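Side-chain contacts in telomerase reverse transcriptase (Candida tropicalis MYA-3404, PDB 6ZD1), which probably extends chromosome ends as the catalytic reverse transcriptase of telomerase, copying a template within its RNA component into telomeric DNA repeats: residues E696-Y699 with T700-I703; N350-K353 with E354-G358; R158-E161 with G162-W166. All blocks are in the same frame, centred on the assembly; numbering follows the deposited sequence.

Contact 1: residues E696-Y699 with T700-I703; sequences EWLY and TLTI
T700 and L701 turn back on W697 and L698 through two backbone bonds that each span three residues, not the four of an alpha-helix. T700 N reaches W697 O at 3.2 Å, with an N-H...O angle of 148°, and its nitrogen stands well above the carbonyl plane. The second bond, L701 N to L698 O at 3.3 Å, is weak. From L701 onward the backbone is extended and leads into strand 702-703.

Among the side chains, L701 meets the indole of W697 from above. Its CD1 lies 4.1 Å from the centroid of the six-membered ring of W697 and 22° off the ring normal, a CH-pi contact over the face that is displaced toward the rim, where L701 CD1 is 3.8 Å from W697 CH2. With W697 CG anti to the backbone N (chi1 164°), the indole swings forward to meet this methyl. L698 CD1 adds a looser apolar approach to L701 CD1 at 4.5 Å.

Beyond the turn, the indole also packs on helix 642-664, and L698 touches both that helix and helix 670-684. K678 bonds to the carbonyls of Y699 and L701. The arrangement is a helix-to-strand turn near the C-terminus, in a helical region consistent with the thumb-like C-terminal extension of telomerase, and it delivers T702 to its antiparallel partner I390.

Contact 2: residues N350-K353 with E354-G358; sequences NALK and ESIAG
S355 bonds twice to A351 one turn earlier in helix 349-359, an alpha-helix within the reverse transcriptase region whose packing beside helix 469-484 is consistent with the palm of the polymerase. The backbone amide S355 N lies 2.9 Å from A351 O. The side chain adds a second bond, S355 OG donating to A351 O at 3.1 Å. Its first torsion (chi1 -67°) places OG next to its own backbone N, directed back down the helix.

The regular pattern continues around this pair: E354 N, I356 N and A357 N bond to the carbonyls of N350, L352 and K353 respectively, and the last of these is the straightest, at 167°. On the exposed flank E354 bends back over the same carbonyl that its amide uses, with CG of E354 3.2 Å from N350 O, before its chain runs on extended to the carboxylate. On the inner flank L352 and I356 cross at an angle, their CD1 atoms 4.2 Å apart.

A second shell packs round these groups. F472 of helix 469-484 touches both L352 and I356, while I439 and I432 of helix 428-440 cover L352 and I356 respectively. S355 faces L476 and T479. K353 bends at its third torsion, so that NZ of K353 comes within 3.3 Å of N350 OD1, a weak bond; its stronger partner is E440, with which it forms a salt bridge. At the start of the helix, N348 OD1 accepts from A351 N. A351 O is thus gripped by two donors of one residue, S355 N and S355 OG, which arrive from opposite faces of its carbonyl plane.

Contact 3: residues R158-E161 with G162-W166; sequences RLLE and GYINW
L160 and I164 lie side by side one turn apart near the start of helix 158-179, their side chains pointing the same way. The apolar contact is made by L160 CD1 against I164 CG1 at 3.9 Å. Holding CG anti to its backbone N (chi1 175°), L160 carries its end forward along the helix, where CD1 also comes within 4.4 Å of CD2 in the ring of Y163.

Four backbone hydrogen bonds, each spanning four residues, establish the alpha-helical geometry. I164 N to L160 O is nearly linear, at 2.8 Å and 177°; Y163 N is as close to L159 O but more bent (144°). G162 N to R158 O is longer, at 3.3 Å, and N165 N to E161 O closes the series at 2.9 Å.

The main polar bond of a side chain reaches outside this stretch: the hydroxyl of Y163 bonds to the backbone carbonyl of A98. That ring packs against V40 and I44 of helix 36-50, and W166 extends the same covering with I44 and with V11 of helix 8-14. On another flank of this first part of helix 158-179, which lies in the RNA-binding region, E161 and I164 meet helix 126-129 through L126 and V129.

In the fold
Along the chain the contacts come in the order contact 3, contact 2, contact 1, one after another without overlap. They share no helix or strand: contact 3 belongs to helix 158-179 of the RNA-binding region, contact 2 to helix 349-359 of the reverse transcriptase region, and contact 1 to the end of helix 692-699 and strand 702-703. Centres of contacts 2 and 3 lie 56 Å apart, on opposite sides of the chain's centre. Contact 1 is 30 Å from contact 3 and 43 Å from contact 2 between centres, and its nearest atoms stay about 19 Å and 30 Å away. Each is thus local packing in a separate part of the chain, contact 1 in the C-terminal helical region.

Contact 1: residues E696-Y699 with T700-I703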
loop_
_atom_site.group_PDB
_atom_site.type_symbol
_atom_site.label_atom_id
_atom_site.label_comp_id
_atom_site.label_asym_id
_atom_site.label_seq_id
_atom_site.Cartn_x
_atom_site.Cartn_y
_atom_site.Cartn_z
ATOM N N GLU A 696 -18.771 -9.179 20.591
ATOM C CA GLU A 696 -19.698 -8.090 20.882
ATOM C C GLU A 696 -18.971 -6.751 20.957
ATOM O O GLU A 696 -19.476 -5.734 20.467
ATOM C CB GLU A 696 -20.443 -8.365 22.186
ATOM C CG GLU A 696 -21.423 -7.275 22.563
ATOM C CD GLU A 696 -22.022 -7.488 23.932
ATOM O OE1 GLU A 696 -21.518 -8.364 24.666
ATOM O OE2 GLU A 696 -22.997 -6.783 24.271
ATOM N N TRP A 697 -17.778 -6.735 21.558
ATOM C CA TRP A 697 -16.968 -5.521 21.553
ATOM C C TRP A 697 -16.541 -5.161 20.141
ATOM O O TRP A 697 -16.515 -3.982 19.772
ATOM C CB TRP A 697 -15.738 -5.696 22.441
ATOM C CG TRP A 697 -14.681 -4.664 22.180
ATOM C CD1 TRP A 697 -14.586 -3.434 22.756
ATOM C CD2 TRP A 697 -13.572 -4.768 21.272
ATOM N NE1 TRP A 697 -13.488 -2.764 22.267
ATOM C CE2 TRP A 697 -12.848 -3.563 21.357
ATOM C CE3 TRP A 697 -13.121 -5.764 20.400
ATOM C CZ2 TRP A 697 -11.701 -3.326 20.605
ATOM C CZ3 TRP A 697 -11.977 -5.527 19.653
ATOM C CH2 TRP A 697 -11.282 -4.318 19.762
ATOM N N LEU A 698 -16.195 -6.168 19.338
ATOM C CA LEU A 698 -15.751 -5.913 17.974
ATOM C C LEU A 698 -16.840 -5.223 17.168
ATOM O O LEU A 698 -16.568 -4.269 16.430
ATOM C CB LEU A 698 -15.341 -7.229 17.317
ATOM C CG LEU A 698 -14.931 -7.209 15.851
ATOM C CD1 LEU A 698 -13.552 -6.598 15.707
ATOM C CD2 LEU A 698 -14.970 -8.615 15.275
ATOM N N TYR A 699 -18.087 -5.656 17.334
ATOM C CA TYR A 699 -19.171 -5.132 16.518
ATOM C C TYR A 699 -19.573 -3.717 16.903
ATOM O O TYR A 699 -20.268 -3.059 16.122
ATOM C CB TYR A 699 -20.394 -6.047 16.612
ATOM C CG TYR A 699 -20.225 -7.371 15.905
ATOM C CD1 TYR A 699 -19.094 -7.632 15.143
ATOM C CD2 TYR A 699 -21.201 -8.360 15.991
ATOM C CE1 TYR A 699 -18.934 -8.836 14.493
ATOM C CE2 TYR A 699 -21.048 -9.571 15.340
ATOM C CZ TYR A 699 -19.910 -9.803 14.593
ATOM O OH TYR A 699 -19.742 -11.004 13.939
ATOM N N THR A 700 -19.131 -3.219 18.055
ATOM C CA THR A 700 -19.506 -1.881 18.487
ATOM C C THR A 700 -18.529 -0.813 18.011
ATOM O O THR A 700 -18.719 0.367 18.325
ATOM C CB THR A 700 -19.621 -1.827 20.015
ATOM O OG1 THR A 700 -20.378 -0.674 20.394
ATOM C CG2 THR A 700 -18.249 -1.727 20.657
ATOM N N LEU A 701 -17.512 -1.191 17.240
ATOM C CA LEU A 701 -16.516 -0.238 16.771
ATOM C C LEU A 701 -17.019 0.484 15.530
ATOM O O LEU A 701 -17.539 -0.143 14.603
ATOM C CB LEU A 701 -15.201 -0.951 16.463
ATOM C CG LEU A 701 -14.538 -1.691 17.624
ATOM C CD1 LEU A 701 -13.275 -2.392 17.145
ATOM C CD2 LEU A 701 -14.226 -0.727 18.756
ATOM N N THR A 702 -16.849 1.804 15.513
ATOM C CA THR A 702 -17.219 2.650 14.388
ATOM C C THR A 702 -16.083 3.618 14.090
ATOM O O THR A 702 -15.128 3.753 14.861
ATOM C CB THR A 702 -18.504 3.442 14.663
ATOM O OG1 THR A 702 -18.325 4.246 15.836
ATOM C CG2 THR A 702 -19.687 2.508 14.862
ATOM N N ILE A 703 -16.198 4.301 12.959
ATOM C CA ILE A 703 -15.299 5.402 12.642
ATOM C C ILE A 703 -15.794 6.657 13.347
ATOM O O ILE A 703 -17.003 6.863 13.507
ATOM C CB ILE A 703 -15.198 5.603 11.118
ATOM C CG1 ILE A 703 -16.548 5.345 10.437
ATOM C CG2 ILE A 703 -14.131 4.689 10.535
ATOM C CD1 ILE A 703 -17.494 6.536 10.414
#

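Contact 2: residues N350-K353 with E354-G358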
loop_
_atom_site.group_PDB
_atom_site.type_symbol
_atom_site.label_atom_id
_atom_site.label_comp_id
_atom_site.label_asym_id
_atom_site.label_seq_id
_atom_site.Cartn_x
_atom_site.Cartn_y
_atom_site.Cartn_z
ATOM N N ASN A 350 -6.231 8.410 -26.161
ATOM C CA ASN A 350 -7.418 8.625 -26.979
ATOM C C ASN A 350 -8.393 7.461 -26.849
ATOM O O ASN A 350 -9.601 7.674 -26.687
ATOM C CB ASN A 350 -7.013 8.851 -28.434
ATOM C CG ASN A 350 -6.382 10.215 -28.653
ATOM O OD1 ASN A 350 -6.652 11.158 -27.911
ATOM N ND2 ASN A 350 -5.540 10.327 -29.674
ATOM N N ALA A 351 -7.889 6.225 -26.876
ATOM C CA ALA A 351 -8.766 5.082 -26.649
ATOM C C ALA A 351 -9.392 5.148 -25.263
ATOM O O ALA A 351 -10.565 4.800 -25.088
ATOM C CB ALA A 351 -7.998 3.774 -26.836
ATOM N N LEU A 352 -8.633 5.615 -24.268
ATOM C CA LEU A 352 -9.194 5.754 -22.927
ATOM C C LEU A 352 -10.317 6.780 -22.910
ATOM O O LEU A 352 -11.368 6.550 -22.301
ATOM C CB LEU A 352 -8.098 6.146 -21.934
ATOM C CG LEU A 352 -8.533 6.541 -20.517
ATOM C CD1 LEU A 352 -9.283 5.408 -19.823
ATOM C CD2 LEU A 352 -7.326 6.964 -19.694
ATOM N N LYS A 353 -10.131 7.904 -23.608
ATOM C CA LYS A 353 -11.158 8.941 -23.619
ATOM C C LYS A 353 -12.420 8.455 -24.320
ATOM O O LYS A 353 -13.535 8.801 -23.912
ATOM C CB LYS A 353 -10.615 10.216 -24.269
ATOM C CG LYS A 353 -9.892 11.127 -23.278
ATOM C CD LYS A 353 -9.192 12.299 -23.956
ATOM C CE LYS A 353 -7.911 11.857 -24.648
ATOM N NZ LYS A 353 -7.125 13.015 -25.169
ATOM N N GLU A 354 -12.266 7.652 -25.376
ATOM C CA GLU A 354 -13.433 7.058 -26.023
ATOM C C GLU A 354 -14.139 6.068 -25.098
ATOM O O GLU A 354 -15.374 6.039 -25.040
ATOM C CB GLU A 354 -13.014 6.370 -27.325
ATOM C CG GLU A 354 -12.309 7.293 -28.321
ATOM C CD GLU A 354 -11.675 6.543 -29.487
ATOM O OE1 GLU A 354 -11.873 5.311 -29.593
ATOM O OE2 GLU A 354 -10.975 7.191 -30.297
ATOM N N SER A 355 -13.376 5.266 -24.350
ATOM C CA SER A 355 -13.985 4.323 -23.416
ATOM C C SER A 355 -14.806 5.048 -22.361
ATOM O O SER A 355 -15.911 4.612 -22.012
ATOM C CB SER A 355 -12.913 3.471 -22.740
ATOM O OG SER A 355 -12.277 2.613 -23.668
ATOM N N ILE A 356 -14.273 6.153 -21.833
ATOM C CA ILE A 356 -14.995 6.919 -20.821
ATOM C C ILE A 356 -16.291 7.475 -21.395
ATOM O O ILE A 356 -17.352 7.394 -20.763
ATOM C CB ILE A 356 -14.091 8.031 -20.259
ATOM C CG1 ILE A 356 -12.920 7.412 -19.492
ATOM C CG2 ILE A 356 -14.891 8.977 -19.385
ATOM C CD1 ILE A 356 -11.978 8.432 -18.888
ATOM N N ALA A 357 -16.239 8.020 -22.612
ATOM C CA ALA A 357 -17.470 8.453 -23.263
ATOM C C ALA A 357 -18.404 7.278 -23.511
ATOM O O ALA A 357 -19.625 7.456 -23.584
ATOM C CB ALA A 357 -17.152 9.165 -24.579
ATOM N N GLY A 358 -17.850 6.068 -23.617
ATOM C CA GLY A 358 -18.681 4.909 -23.898
ATOM C C GLY A 358 -19.607 4.562 -22.748
ATOM O O GLY A 358 -20.800 4.324 -22.949
#

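Contact 3: residues R158-E161 with G162-W166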
loop_
_atom_site.group_PDB
_atom_site.type_symbol
_atom_site.label_atom_id
_atom_site.label_comp_id
_atom_site.label_asym_id
_atom_site.label_seq_id
_atom_site.Cartn_x
_atom_site.Cartn_y
_atom_site.Cartn_z
ATOM N N ARG A 158 4.966 8.052 33.502
ATOM C CA ARG A 158 4.510 8.477 32.184
ATOM C C ARG A 158 5.557 9.316 31.461
ATOM O O ARG A 158 5.537 9.387 30.227
ATOM C CB ARG A 158 3.198 9.256 32.325
ATOM C CG ARG A 158 2.413 9.439 31.033
ATOM C CD ARG A 158 1.084 10.134 31.301
ATOM N NE ARG A 158 0.224 9.345 32.181
ATOM C CZ ARG A 158 -0.769 9.852 32.907
ATOM N NH1 ARG A 158 -1.025 11.153 32.871
ATOM N NH2 ARG A 158 -1.503 9.059 33.678
ATOM N N LEU A 159 6.462 9.966 32.200
ATOM C CA LEU A 159 7.573 10.665 31.563
ATOM C C LEU A 159 8.524 9.698 30.860
ATOM O O LEU A 159 9.123 10.053 29.839
ATOM C CB LEU A 159 8.325 11.514 32.594
ATOM C CG LEU A 159 8.730 10.881 33.930
ATOM C CD1 LEU A 159 10.066 10.157 33.834
ATOM C CD2 LEU A 159 8.770 11.933 35.032
ATOM N N LEU A 160 8.673 8.476 31.379
ATOM C CA LEU A 160 9.501 7.490 30.690
ATOM C C LEU A 160 8.943 7.186 29.304
ATOM O O LEU A 160 9.702 6.994 28.346
ATOM C CB LEU A 160 9.610 6.212 31.523
ATOM C CG LEU A 160 10.346 5.026 30.893
ATOM C CD1 LEU A 160 11.818 5.344 30.689
ATOM C CD2 LEU A 160 10.174 3.776 31.745
ATOM N N GLU A 161 7.612 7.149 29.182
ATOM C CA GLU A 161 6.984 7.027 27.870
ATOM C C GLU A 161 7.389 8.186 26.966
ATOM O O GLU A 161 7.754 7.984 25.802
ATOM C CB GLU A 161 5.461 6.966 28.019
ATOM C CG GLU A 161 4.926 5.720 28.726
ATOM C CD GLU A 161 3.425 5.792 29.006
ATOM O OE1 GLU A 161 2.867 6.909 29.013
ATOM O OE2 GLU A 161 2.801 4.730 29.220
ATOM N N GLY A 162 7.334 9.414 27.489
ATOM C CA GLY A 162 7.753 10.565 26.707
ATOM C C GLY A 162 9.231 10.557 26.371
ATOM O O GLY A 162 9.632 11.050 25.312
ATOM N N TYR A 163 10.059 9.990 27.252
ATOM C CA TYR A 163 11.489 9.909 26.975
ATOM C C TYR A 163 11.774 8.879 25.892
ATOM O O TYR A 163 12.440 9.180 24.894
ATOM C CB TYR A 163 12.259 9.565 28.249
ATOM C CG TYR A 163 13.728 9.286 28.012
ATOM C CD1 TYR A 163 14.609 10.319 27.717
ATOM C CD2 TYR A 163 14.236 7.991 28.089
ATOM C CE1 TYR A 163 15.954 10.073 27.501
ATOM C CE2 TYR A 163 15.582 7.737 27.875
ATOM C CZ TYR A 163 16.435 8.785 27.582
ATOM O OH TYR A 163 17.777 8.553 27.365
ATOM N N ILE A 164 11.273 7.654 26.072
ATOM C CA ILE A 164 11.514 6.609 25.084
ATOM C C ILE A 164 10.923 7.006 23.741
ATOM O O ILE A 164 11.518 6.758 22.684
ATOM C CB ILE A 164 10.952 5.263 25.575
ATOM C CG1 ILE A 164 11.670 4.826 26.853
ATOM C CG2 ILE A 164 11.092 4.204 24.495
ATOM C CD1 ILE A 164 13.178 4.747 26.709
ATOM N N ASN A 165 9.756 7.653 23.759
ATOM C CA ASN A 165 9.163 8.139 22.518
ATOM C C ASN A 165 10.102 9.118 21.820
ATOM O O ASN A 165 10.352 9.004 20.615
ATOM C CB ASN A 165 7.808 8.787 22.807
ATOM C CG ASN A 165 7.010 9.051 21.552
ATOM O OD1 ASN A 165 7.022 10.159 21.017
ATOM N ND2 ASN A 165 6.306 8.032 21.074
ATOM N N TRP A 166 10.661 10.067 22.575
ATOM C CA TRP A 166 11.618 11.004 21.995
ATOM C C TRP A 166 12.884 10.297 21.524
ATOM O O TRP A 166 13.499 10.719 20.539
ATOM C CB TRP A 166 11.963 12.100 23.007
ATOM C CG TRP A 166 13.102 12.987 22.580
ATOM C CD1 TRP A 166 13.041 14.045 21.718
ATOM C CD2 TRP A 166 14.469 12.895 23.006
ATOM N NE1 TRP A 166 14.285 14.615 21.581
ATOM C CE2 TRP A 166 15.178 13.927 22.358
ATOM C CE3 TRP A 166 15.161 12.039 23.868
ATOM C CZ2 TRP A 166 16.545 14.128 22.550
ATOM C CZ3 TRP A 166 16.518 12.240 24.055
ATOM C CH2 TRP A 166 17.194 13.277 23.400
#